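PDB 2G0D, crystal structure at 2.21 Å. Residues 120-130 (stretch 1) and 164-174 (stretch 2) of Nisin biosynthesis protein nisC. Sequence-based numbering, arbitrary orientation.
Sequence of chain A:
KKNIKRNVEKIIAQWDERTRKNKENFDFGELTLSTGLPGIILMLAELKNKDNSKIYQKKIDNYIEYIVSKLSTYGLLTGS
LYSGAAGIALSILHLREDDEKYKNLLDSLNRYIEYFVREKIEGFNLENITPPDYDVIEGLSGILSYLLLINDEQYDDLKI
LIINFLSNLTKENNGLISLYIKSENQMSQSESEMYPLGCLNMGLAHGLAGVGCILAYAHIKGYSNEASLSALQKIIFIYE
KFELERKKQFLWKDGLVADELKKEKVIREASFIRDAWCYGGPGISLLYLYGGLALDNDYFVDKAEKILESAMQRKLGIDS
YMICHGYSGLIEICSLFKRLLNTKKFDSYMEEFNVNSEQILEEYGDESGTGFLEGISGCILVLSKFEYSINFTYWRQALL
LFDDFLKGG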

# COMPACT_ATOMS: atom_id res chain seq x y z
N LYS A 120 -1.46 -19.88 -6.26
CA LYS A 120 -2.61 -19.29 -5.55
C LYS A 120 -3.89 -19.22 -6.40
O LYS A 120 -4.99 -19.53 -5.92
CB LYS A 120 -2.27 -17.91 -5.02
CG LYS A 120 -3.23 -17.41 -3.96
CD LYS A 120 -2.98 -18.12 -2.63
CE LYS A 120 -3.46 -17.27 -1.45
NZ LYS A 120 -3.49 -18.11 -0.20
N ILE A 121 -3.74 -18.79 -7.65
CA ILE A 121 -4.90 -18.61 -8.53
C ILE A 121 -5.55 -19.98 -8.83
O ILE A 121 -6.77 -20.12 -8.79
CB ILE A 121 -4.56 -17.79 -9.80
CG1 ILE A 121 -4.13 -16.38 -9.39
CG2 ILE A 121 -5.77 -17.76 -10.77
CD1 ILE A 121 -3.64 -15.49 -10.50
N GLU A 122 -4.70 -20.97 -9.08
CA GLU A 122 -5.13 -22.38 -9.28
C GLU A 122 -6.00 -23.00 -8.19
O GLU A 122 -7.01 -23.65 -8.49
CB GLU A 122 -3.90 -23.27 -9.50
CG GLU A 122 -3.43 -23.32 -10.95
CD GLU A 122 -4.37 -24.13 -11.85
OE1 GLU A 122 -5.37 -24.68 -11.34
OE2 GLU A 122 -4.09 -24.20 -13.07
N GLY A 123 -5.61 -22.82 -6.93
CA GLY A 123 -6.34 -23.43 -5.80
C GLY A 123 -7.34 -22.49 -5.15
O GLY A 123 -7.84 -22.75 -4.05
N PHE A 124 -7.65 -21.39 -5.84
CA PHE A 124 -8.59 -20.40 -5.32
C PHE A 124 -10.03 -20.94 -5.31
O PHE A 124 -10.53 -21.42 -6.32
CB PHE A 124 -8.49 -19.10 -6.13
CG PHE A 124 -9.49 -18.06 -5.73
CD1 PHE A 124 -9.31 -17.31 -4.58
CD2 PHE A 124 -10.61 -17.83 -6.51
CE1 PHE A 124 -10.23 -16.34 -4.20
CE2 PHE A 124 -11.54 -16.86 -6.14
CZ PHE A 124 -11.34 -16.11 -4.98
N ASN A 125 -10.68 -20.84 -4.15
CA ASN A 125 -12.08 -21.16 -4.01
C ASN A 125 -12.83 -19.90 -3.65
O ASN A 125 -12.68 -19.38 -2.54
CB ASN A 125 -12.28 -22.24 -2.93
CG ASN A 125 -13.70 -22.82 -2.90
OD1 ASN A 125 -14.66 -22.19 -3.37
ND2 ASN A 125 -13.83 -24.02 -2.34
N LEU A 126 -13.63 -19.41 -4.59
CA LEU A 126 -14.43 -18.19 -4.41
C LEU A 126 -15.37 -18.21 -3.18
O LEU A 126 -15.66 -17.16 -2.60
CB LEU A 126 -15.21 -17.89 -5.69
CG LEU A 126 -16.12 -16.65 -5.79
CD1 LEU A 126 -15.31 -15.36 -5.77
CD2 LEU A 126 -16.94 -16.74 -7.06
N GLU A 127 -15.83 -19.40 -2.80
CA GLU A 127 -16.68 -19.56 -1.61
C GLU A 127 -15.97 -19.17 -0.31
O GLU A 127 -16.63 -18.81 0.68
CB GLU A 127 -17.22 -20.99 -1.50
CG GLU A 127 -18.38 -21.29 -2.43
CD GLU A 127 -19.18 -22.51 -2.02
OE1 GLU A 127 -18.89 -23.11 -0.96
OE2 GLU A 127 -20.11 -22.89 -2.77
N ASN A 128 -14.64 -19.24 -0.31
CA ASN A 128 -13.81 -18.97 0.87
C ASN A 128 -13.03 -17.66 0.75
O ASN A 128 -12.07 -17.42 1.50
CB ASN A 128 -12.86 -20.15 1.13
CG ASN A 128 -13.59 -21.47 1.31
OD1 ASN A 128 -14.65 -21.52 1.95
ND2 ASN A 128 -13.03 -22.55 0.75
N ILE A 129 -13.46 -16.82 -0.20
CA ILE A 129 -12.78 -15.55 -0.50
C ILE A 129 -12.69 -14.64 0.73
O ILE A 129 -13.69 -14.34 1.39
CB ILE A 129 -13.37 -14.81 -1.74
CG1 ILE A 129 -12.45 -13.65 -2.18
CG2 ILE A 129 -14.81 -14.34 -1.49
CD1 ILE A 129 -12.86 -12.97 -3.48
N THR A 130 -11.46 -14.22 1.01
CA THR A 130 -11.11 -13.41 2.16
C THR A 130 -10.15 -12.31 1.66
O THR A 130 -9.52 -12.50 0.61
CB THR A 130 -10.49 -14.31 3.26
OG1 THR A 130 -10.15 -13.54 4.40
CG2 THR A 130 -9.26 -15.08 2.76
N ASN A 164 -6.66 -10.17 -14.96
CA ASN A 164 -7.92 -10.85 -15.32
C ASN A 164 -8.60 -11.44 -14.09
O ASN A 164 -9.82 -11.34 -13.94
CB ASN A 164 -7.69 -11.96 -16.35
CG ASN A 164 -7.52 -11.43 -17.77
OD1 ASN A 164 -7.67 -10.24 -18.03
ND2 ASN A 164 -7.21 -12.34 -18.70
N PHE A 165 -7.80 -12.05 -13.20
CA PHE A 165 -8.31 -12.60 -11.96
C PHE A 165 -8.94 -11.55 -11.03
O PHE A 165 -10.04 -11.76 -10.50
CB PHE A 165 -7.21 -13.37 -11.24
CG PHE A 165 -7.60 -13.86 -9.87
CD1 PHE A 165 -8.18 -15.12 -9.72
CD2 PHE A 165 -7.40 -13.06 -8.75
CE1 PHE A 165 -8.55 -15.57 -8.45
CE2 PHE A 165 -7.76 -13.51 -7.48
CZ PHE A 165 -8.33 -14.76 -7.33
N LEU A 166 -8.25 -10.42 -10.83
CA LEU A 166 -8.83 -9.32 -10.07
C LEU A 166 -10.13 -8.77 -10.69
O LEU A 166 -11.14 -8.66 -9.99
CB LEU A 166 -7.80 -8.20 -9.83
CG LEU A 166 -6.52 -8.54 -9.03
CD1 LEU A 166 -5.45 -7.38 -9.05
CD2 LEU A 166 -6.86 -8.99 -7.60
N SER A 167 -10.10 -8.40 -11.97
CA SER A 167 -11.28 -7.87 -12.68
C SER A 167 -12.51 -8.77 -12.52
O SER A 167 -13.61 -8.29 -12.27
CB SER A 167 -11.01 -7.68 -14.18
OG SER A 167 -9.90 -6.81 -14.39
N ASN A 168 -12.29 -10.07 -12.69
CA ASN A 168 -13.36 -11.05 -12.55
C ASN A 168 -14.00 -11.08 -11.15
O ASN A 168 -15.15 -11.45 -11.01
CB ASN A 168 -12.85 -12.44 -12.95
CG ASN A 168 -13.94 -13.48 -12.90
OD1 ASN A 168 -14.86 -13.49 -13.72
ND2 ASN A 168 -13.86 -14.37 -11.92
N LEU A 169 -13.24 -10.66 -10.13
CA LEU A 169 -13.78 -10.58 -8.78
C LEU A 169 -14.76 -9.41 -8.61
O LEU A 169 -15.43 -9.31 -7.58
CB LEU A 169 -12.67 -10.52 -7.73
CG LEU A 169 -11.82 -11.79 -7.57
CD1 LEU A 169 -10.70 -11.57 -6.59
CD2 LEU A 169 -12.65 -13.04 -7.18
N THR A 170 -14.85 -8.54 -9.61
CA THR A 170 -15.79 -7.43 -9.54
C THR A 170 -17.15 -7.80 -10.17
O THR A 170 -18.09 -7.00 -10.17
CB THR A 170 -15.22 -6.12 -10.18
OG1 THR A 170 -15.22 -6.23 -11.60
CG2 THR A 170 -13.79 -5.87 -9.71
N LYS A 171 -17.23 -9.03 -10.70
CA LYS A 171 -18.46 -9.56 -11.29
C LYS A 171 -19.46 -9.98 -10.23
O LYS A 171 -19.09 -10.39 -9.14
CB LYS A 171 -18.14 -10.76 -12.18
CG LYS A 171 -17.40 -10.41 -13.46
CD LYS A 171 -18.27 -9.62 -14.40
CE LYS A 171 -17.68 -9.62 -15.77
NZ LYS A 171 -17.56 -11.03 -16.31
N GLU A 172 -20.75 -9.88 -10.58
CA GLU A 172 -21.84 -10.40 -9.75
C GLU A 172 -21.82 -11.92 -9.75
O GLU A 172 -21.66 -12.55 -10.79
CB GLU A 172 -23.19 -9.89 -10.25
N ASN A 173 -21.99 -12.50 -8.57
CA ASN A 173 -21.96 -13.94 -8.37
C ASN A 173 -23.19 -14.42 -7.61
O ASN A 173 -24.03 -15.12 -8.19
CB ASN A 173 -20.66 -14.38 -7.68
CG ASN A 173 -20.76 -15.77 -7.01
OD1 ASN A 173 -20.26 -15.96 -5.90
ND2 ASN A 173 -21.38 -16.73 -7.70
N ASN A 174 -23.30 -14.04 -6.33
CA ASN A 174 -24.40 -14.54 -5.46
C ASN A 174 -25.77 -14.18 -6.03
O ASN A 174 -26.65 -13.67 -5.33

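Two helix ends and the loops that follow them make this contact; it is built mainly from apolar side chains, and no hydrogen bond crosses between the stretches. The backbones keep a side chain's distance from each other, with CA of Ile-121 7.7 Å from CA of Phe-165 and CA of Leu-126 8.8 Å from CA of Leu-169. The buried surface, 318 Å² summed over both sides, is modest, and a few well-placed rotamers account for it.

Phe-165 gives up more area than any other residue here. Its chi1 of 174° (t) and chi2 of 90° carry the ring out from the helix toward stretch 1, where it meets two neighbours in two different ways. Ile-121, in the m, t rotamer, lies over one face of the ring, and its CG2 comes within 3.7 Å of CD1 of Phe-165. The edge of the same ring points at the face of Phe-124: CE1 of Phe-165 is 3.6 Å from CD2 of Phe-124, the ring centroids are 4.9 Å apart and the planes meet at 83°. This is a classic edge-to-face pair, in which the slightly positive ring hydrogens of Phe-165 approach the electron-rich face of Phe-124.

Phe-124 enters the contact just past the end of the helix. Gly-123 is the first residue to leave helical phi/psi, and Phe-124 follows in an extended conformation (-70/127), although a weak hydrogen bond from its N to O of Ile-121 (3.3 Å) still ties it to the last turn. With its CA-to-CB bond toward stretch 2 and chi1 at 176° (t), the ring reaches across until its CZ lies 4.0 Å from CD2 of Leu-169.

That methyl is the second focus of the contact. The CA-to-CB bond of Leu-169 points sideways, yet the m, t rotamer brings the end of the side chain nearer to stretch 1. There CD2 of Leu-169 also meets CD1 of Leu-126 at 3.8 Å and CD1 of Ile-129 at 3.7 Å, so one methyl serves three side chains. Leu-126 (t, p) and Ile-129 (t, t) both start with CA-to-CB toward stretch 2, and these rotamers carry their CD1 atoms nearer the shared CD2 of Leu-169 than their CB atoms lie.

Local bonds shape the backbone that presents these groups. In stretch 1, N of Glu-127 donates to OD1 of Asn-125 (3.1 Å) and N of Ile-129 to O of Leu-126 (3.3 Å), bracing the short 3-10 segment that carries Leu-126. In stretch 2, a type I turn runs from Asn-168 to Lys-171, and OG1 of Thr-170 donates to O of Ser-167 (2.7 Å). Beyond the turn, Asn-173 comes back to the contact: its OD1 lies 3.6 Å from CD2 of Leu-126, a packing contact between a polar atom and a methyl.

The rule to read here is economical: an aromatic edge set against an aromatic face, and a leucine methyl shared by three neighbours, join two backbones without a polar bond between them.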